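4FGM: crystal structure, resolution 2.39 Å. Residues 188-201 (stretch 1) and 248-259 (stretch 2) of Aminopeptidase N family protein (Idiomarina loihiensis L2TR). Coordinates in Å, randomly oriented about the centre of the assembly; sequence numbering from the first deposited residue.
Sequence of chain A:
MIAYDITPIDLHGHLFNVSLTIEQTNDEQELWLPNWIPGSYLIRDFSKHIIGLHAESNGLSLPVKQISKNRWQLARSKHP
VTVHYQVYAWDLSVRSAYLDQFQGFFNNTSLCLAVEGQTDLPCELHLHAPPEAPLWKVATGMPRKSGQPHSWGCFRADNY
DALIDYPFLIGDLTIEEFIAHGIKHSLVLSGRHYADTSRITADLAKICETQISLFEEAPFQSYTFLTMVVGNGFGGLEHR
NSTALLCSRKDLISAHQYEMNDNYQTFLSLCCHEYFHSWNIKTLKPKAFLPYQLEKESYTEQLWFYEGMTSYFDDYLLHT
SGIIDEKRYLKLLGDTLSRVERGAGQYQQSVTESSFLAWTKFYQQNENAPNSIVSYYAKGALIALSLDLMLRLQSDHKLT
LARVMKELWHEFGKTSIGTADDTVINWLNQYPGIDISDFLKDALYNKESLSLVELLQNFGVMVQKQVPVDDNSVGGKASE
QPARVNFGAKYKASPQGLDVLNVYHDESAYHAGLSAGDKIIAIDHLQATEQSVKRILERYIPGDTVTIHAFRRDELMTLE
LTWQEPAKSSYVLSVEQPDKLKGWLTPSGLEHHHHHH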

# COMPACT_ATOMS: atom_id res chain seq x y z
N VAL A 188 -12.86 6.91 -10.80
CA VAL A 188 -12.94 6.16 -12.05
C VAL A 188 -12.91 4.67 -11.78
O VAL A 188 -12.05 4.17 -11.05
CB VAL A 188 -11.76 6.52 -12.98
CG1 VAL A 188 -11.90 5.79 -14.31
CG2 VAL A 188 -11.72 8.02 -13.19
N LEU A 189 -13.84 3.94 -12.40
CA LEU A 189 -13.93 2.50 -12.20
C LEU A 189 -13.88 1.71 -13.49
O LEU A 189 -14.51 2.08 -14.49
CB LEU A 189 -15.24 2.15 -11.48
CG LEU A 189 -15.61 2.90 -10.20
CD1 LEU A 189 -16.98 2.43 -9.72
CD2 LEU A 189 -14.56 2.64 -9.14
N SER A 190 -13.13 0.61 -13.47
CA SER A 190 -13.02 -0.29 -14.61
C SER A 190 -13.20 -1.71 -14.06
O SER A 190 -12.52 -2.10 -13.11
CB SER A 190 -11.64 -0.18 -15.27
OG SER A 190 -11.51 -1.14 -16.31
N GLY A 191 -14.12 -2.46 -14.66
CA GLY A 191 -14.38 -3.82 -14.20
C GLY A 191 -15.86 -3.95 -13.90
O GLY A 191 -16.58 -2.95 -13.92
N ARG A 192 -16.34 -5.16 -13.64
CA ARG A 192 -17.76 -5.35 -13.33
C ARG A 192 -18.00 -4.89 -11.89
O ARG A 192 -17.28 -5.29 -10.99
CB ARG A 192 -18.16 -6.82 -13.50
CG ARG A 192 -17.98 -7.36 -14.91
CD ARG A 192 -18.65 -8.71 -15.10
NE ARG A 192 -19.95 -8.59 -15.75
CZ ARG A 192 -20.18 -8.87 -17.03
NH1 ARG A 192 -19.19 -9.29 -17.81
NH2 ARG A 192 -21.39 -8.71 -17.55
N HIS A 193 -19.01 -4.05 -11.68
CA HIS A 193 -19.32 -3.55 -10.34
C HIS A 193 -20.75 -3.00 -10.27
O HIS A 193 -21.39 -2.82 -11.30
CB HIS A 193 -18.36 -2.41 -9.99
CG HIS A 193 -18.60 -1.18 -10.79
ND1 HIS A 193 -19.59 -0.27 -10.47
CD2 HIS A 193 -18.07 -0.75 -11.96
CE1 HIS A 193 -19.65 0.66 -11.41
NE2 HIS A 193 -18.75 0.38 -12.33
N TYR A 194 -21.22 -2.72 -9.07
CA TYR A 194 -22.57 -2.19 -8.88
C TYR A 194 -22.51 -0.98 -7.96
O TYR A 194 -23.43 -0.73 -7.18
CB TYR A 194 -23.49 -3.24 -8.26
CG TYR A 194 -23.46 -4.56 -8.99
CD1 TYR A 194 -22.41 -5.46 -8.81
CD2 TYR A 194 -24.46 -4.89 -9.90
CE1 TYR A 194 -22.36 -6.65 -9.51
CE2 TYR A 194 -24.42 -6.08 -10.61
CZ TYR A 194 -23.36 -6.96 -10.41
OH TYR A 194 -23.30 -8.14 -11.13
N ALA A 195 -21.43 -0.22 -8.06
CA ALA A 195 -21.21 0.94 -7.22
C ALA A 195 -22.21 2.09 -7.31
O ALA A 195 -22.62 2.52 -8.39
CB ALA A 195 -19.81 1.49 -7.44
N ASP A 196 -22.60 2.57 -6.14
CA ASP A 196 -23.48 3.72 -6.03
C ASP A 196 -22.45 4.86 -6.01
O ASP A 196 -22.02 5.30 -4.94
CB ASP A 196 -24.23 3.68 -4.70
CG ASP A 196 -25.14 4.89 -4.51
OD1 ASP A 196 -24.92 5.90 -5.21
OD2 ASP A 196 -26.05 4.82 -3.65
N THR A 197 -22.05 5.32 -7.20
CA THR A 197 -21.04 6.38 -7.31
C THR A 197 -21.38 7.70 -6.63
O THR A 197 -20.49 8.40 -6.15
CB THR A 197 -20.68 6.66 -8.77
OG1 THR A 197 -21.88 6.81 -9.54
CG2 THR A 197 -19.85 5.54 -9.34
N SER A 198 -22.66 8.06 -6.58
CA SER A 198 -23.03 9.31 -5.93
C SER A 198 -22.69 9.22 -4.46
O SER A 198 -22.10 10.13 -3.89
CB SER A 198 -24.52 9.60 -6.09
OG SER A 198 -24.84 9.88 -7.44
N ARG A 199 -23.06 8.11 -3.84
CA ARG A 199 -22.81 7.92 -2.42
C ARG A 199 -21.32 7.82 -2.09
O ARG A 199 -20.84 8.49 -1.18
CB ARG A 199 -23.56 6.68 -1.92
CG ARG A 199 -23.58 6.49 -0.42
CD ARG A 199 -22.40 5.68 0.06
NE ARG A 199 -22.54 5.28 1.46
CZ ARG A 199 -23.48 4.46 1.93
NH1 ARG A 199 -24.40 3.95 1.12
NH2 ARG A 199 -23.50 4.15 3.22
N ILE A 200 -20.59 7.00 -2.84
CA ILE A 200 -19.15 6.83 -2.61
C ILE A 200 -18.43 8.16 -2.84
O ILE A 200 -17.55 8.55 -2.08
CB ILE A 200 -18.56 5.76 -3.57
CG1 ILE A 200 -19.17 4.39 -3.25
CG2 ILE A 200 -17.05 5.69 -3.42
CD1 ILE A 200 -18.83 3.32 -4.27
N THR A 201 -18.82 8.85 -3.89
CA THR A 201 -18.24 10.12 -4.24
C THR A 201 -18.52 11.16 -3.16
O THR A 201 -17.66 11.98 -2.83
CB THR A 201 -18.78 10.55 -5.62
OG1 THR A 201 -17.73 10.43 -6.59
CG2 THR A 201 -19.32 11.96 -5.59
N SER A 248 -11.74 -5.06 -4.31
CA SER A 248 -12.72 -6.12 -4.48
C SER A 248 -14.09 -5.51 -4.73
O SER A 248 -14.45 -4.48 -4.15
CB SER A 248 -12.75 -7.00 -3.23
OG SER A 248 -11.46 -7.53 -3.00
N ARG A 249 -14.84 -6.16 -5.61
CA ARG A 249 -16.17 -5.69 -5.98
C ARG A 249 -17.10 -5.54 -4.78
O ARG A 249 -18.03 -4.74 -4.81
CB ARG A 249 -16.76 -6.64 -7.01
CG ARG A 249 -17.96 -6.12 -7.78
CD ARG A 249 -18.16 -6.96 -9.04
NE ARG A 249 -17.81 -8.35 -8.80
CZ ARG A 249 -16.81 -8.99 -9.38
NH1 ARG A 249 -16.04 -8.39 -10.27
NH2 ARG A 249 -16.54 -10.23 -9.03
N LYS A 250 -16.85 -6.31 -3.73
CA LYS A 250 -17.69 -6.23 -2.54
C LYS A 250 -17.40 -4.98 -1.71
O LYS A 250 -18.16 -4.63 -0.82
CB LYS A 250 -17.54 -7.48 -1.67
CG LYS A 250 -16.12 -7.76 -1.20
CD LYS A 250 -16.10 -8.96 -0.26
CE LYS A 250 -14.71 -9.53 -0.06
NZ LYS A 250 -13.77 -8.57 0.56
N ASP A 251 -16.29 -4.30 -2.00
CA ASP A 251 -15.92 -3.11 -1.25
C ASP A 251 -16.61 -1.85 -1.77
O ASP A 251 -16.60 -0.81 -1.11
CB ASP A 251 -14.40 -2.89 -1.30
CG ASP A 251 -13.62 -4.07 -0.75
OD1 ASP A 251 -14.19 -4.83 0.07
OD2 ASP A 251 -12.43 -4.24 -1.13
N LEU A 252 -17.21 -1.94 -2.95
CA LEU A 252 -17.89 -0.80 -3.54
C LEU A 252 -19.38 -0.91 -3.27
O LEU A 252 -20.11 -1.58 -4.00
CB LEU A 252 -17.62 -0.73 -5.04
CG LEU A 252 -16.14 -0.55 -5.42
CD1 LEU A 252 -16.01 -0.50 -6.93
CD2 LEU A 252 -15.59 0.73 -4.82
N ILE A 253 -19.81 -0.25 -2.20
CA ILE A 253 -21.19 -0.26 -1.75
C ILE A 253 -22.22 0.08 -2.84
O ILE A 253 -22.02 0.99 -3.65
CB ILE A 253 -21.33 0.66 -0.51
CG1 ILE A 253 -22.67 0.42 0.17
CG2 ILE A 253 -21.14 2.11 -0.91
CD1 ILE A 253 -22.67 0.83 1.63
N SER A 254 -23.31 -0.68 -2.87
CA SER A 254 -24.37 -0.50 -3.85
C SER A 254 -25.47 0.44 -3.37
O SER A 254 -25.52 0.83 -2.20
CB SER A 254 -24.98 -1.85 -4.23
OG SER A 254 -25.70 -2.41 -3.15
N ALA A 255 -26.38 0.78 -4.28
CA ALA A 255 -27.49 1.67 -3.98
C ALA A 255 -28.49 1.05 -3.01
O ALA A 255 -29.33 1.75 -2.44
CB ALA A 255 -28.19 2.08 -5.27
N HIS A 256 -28.41 -0.26 -2.82
CA HIS A 256 -29.33 -0.96 -1.92
C HIS A 256 -28.72 -1.28 -0.56
O HIS A 256 -29.32 -2.00 0.24
CB HIS A 256 -29.82 -2.25 -2.59
CG HIS A 256 -30.38 -2.03 -3.96
ND1 HIS A 256 -31.39 -1.12 -4.21
CD2 HIS A 256 -30.06 -2.58 -5.15
CE1 HIS A 256 -31.66 -1.12 -5.51
NE2 HIS A 256 -30.87 -2.00 -6.10
N GLN A 257 -27.52 -0.75 -0.32
CA GLN A 257 -26.82 -0.95 0.95
C GLN A 257 -26.74 0.39 1.66
O GLN A 257 -25.89 1.22 1.34
CB GLN A 257 -25.41 -1.49 0.70
CG GLN A 257 -25.33 -2.94 0.22
CD GLN A 257 -23.89 -3.38 -0.06
OE1 GLN A 257 -23.31 -3.03 -1.10
NE2 GLN A 257 -23.30 -4.14 0.87
N TYR A 258 -27.63 0.61 2.63
CA TYR A 258 -27.66 1.87 3.36
C TYR A 258 -26.52 2.03 4.35
O TYR A 258 -25.74 2.99 4.28
CB TYR A 258 -28.99 2.03 4.10
CG TYR A 258 -29.11 3.35 4.83
CD1 TYR A 258 -29.31 4.54 4.13
CD2 TYR A 258 -28.98 3.42 6.22
CE1 TYR A 258 -29.38 5.77 4.80
CE2 TYR A 258 -29.05 4.64 6.90
CZ TYR A 258 -29.25 5.81 6.18
OH TYR A 258 -29.31 7.03 6.83
N GLU A 259 -26.42 1.09 5.28
CA GLU A 259 -25.39 1.14 6.31
C GLU A 259 -23.96 0.85 5.86
O GLU A 259 -23.72 0.21 4.84
CB GLU A 259 -25.75 0.17 7.44
CG GLU A 259 -26.99 0.53 8.23
CD GLU A 259 -26.89 1.88 8.90
OE1 GLU A 259 -25.78 2.24 9.36
OE2 GLU A 259 -27.92 2.59 8.98
O HOH W 1 -19.75 -3.29 -6.42
O HOH W 2 -25.81 0.45 -7.19
O HOH W 3 -25.62 3.70 -1.41

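The two stretches meet along a polar seam backed by an apolar layer. The one direct backbone hydrogen bond between them runs from Asp196 N to Ile253 O, at 3.0 Å. Waters satisfy several other peptide groups. Water 1 O lies 3.1 Å from Tyr194 N and accepts from it; the water donates to Arg249 O and Leu252 O. Water 2 donates to Tyr194 O and accepts from Ala255 N, bridging two groups too far apart to bond directly. A weak hydrogen bond runs from Arg249 NH1 to Arg192 O at 3.4 Å.

Asp196 caps the helix that follows it: Asp196 OD1 accepts from Arg199 N at 3.2 Å. Its OD2 accepts from water 3, which also donates to Ser254 O and accepts from Arg199 NH1. The Arg199 side chain is long enough to reach two carbonyls of stretch 2. Arg199 NH1 donates to Gln257 O at 3.1 Å, and Arg199 NH2 to Tyr258 O at 2.7 Å. Both oxygens lie near the guanidinium plane, while Ile253 CD1 covers one face.

Within stretch 2, Gln257 OE1 accepts from Ser254 N at 2.9 Å, across a type I turn closed by Gln257 N to Ser254 O. In stretch 1, His193 ND1 accepts from Ala195 N at 3.0 Å.

Leu252 and Ile253 are the buried apolar residues that stretch 2 brings to the contact; Leu189 and Ile200 are those of stretch 1. Leu252 packs against Leu189, Ala195 and Ile200. Ile253 CG2 lies 3.8 Å from Ile200 CG1. These hydrocarbon side chains need no polar partners.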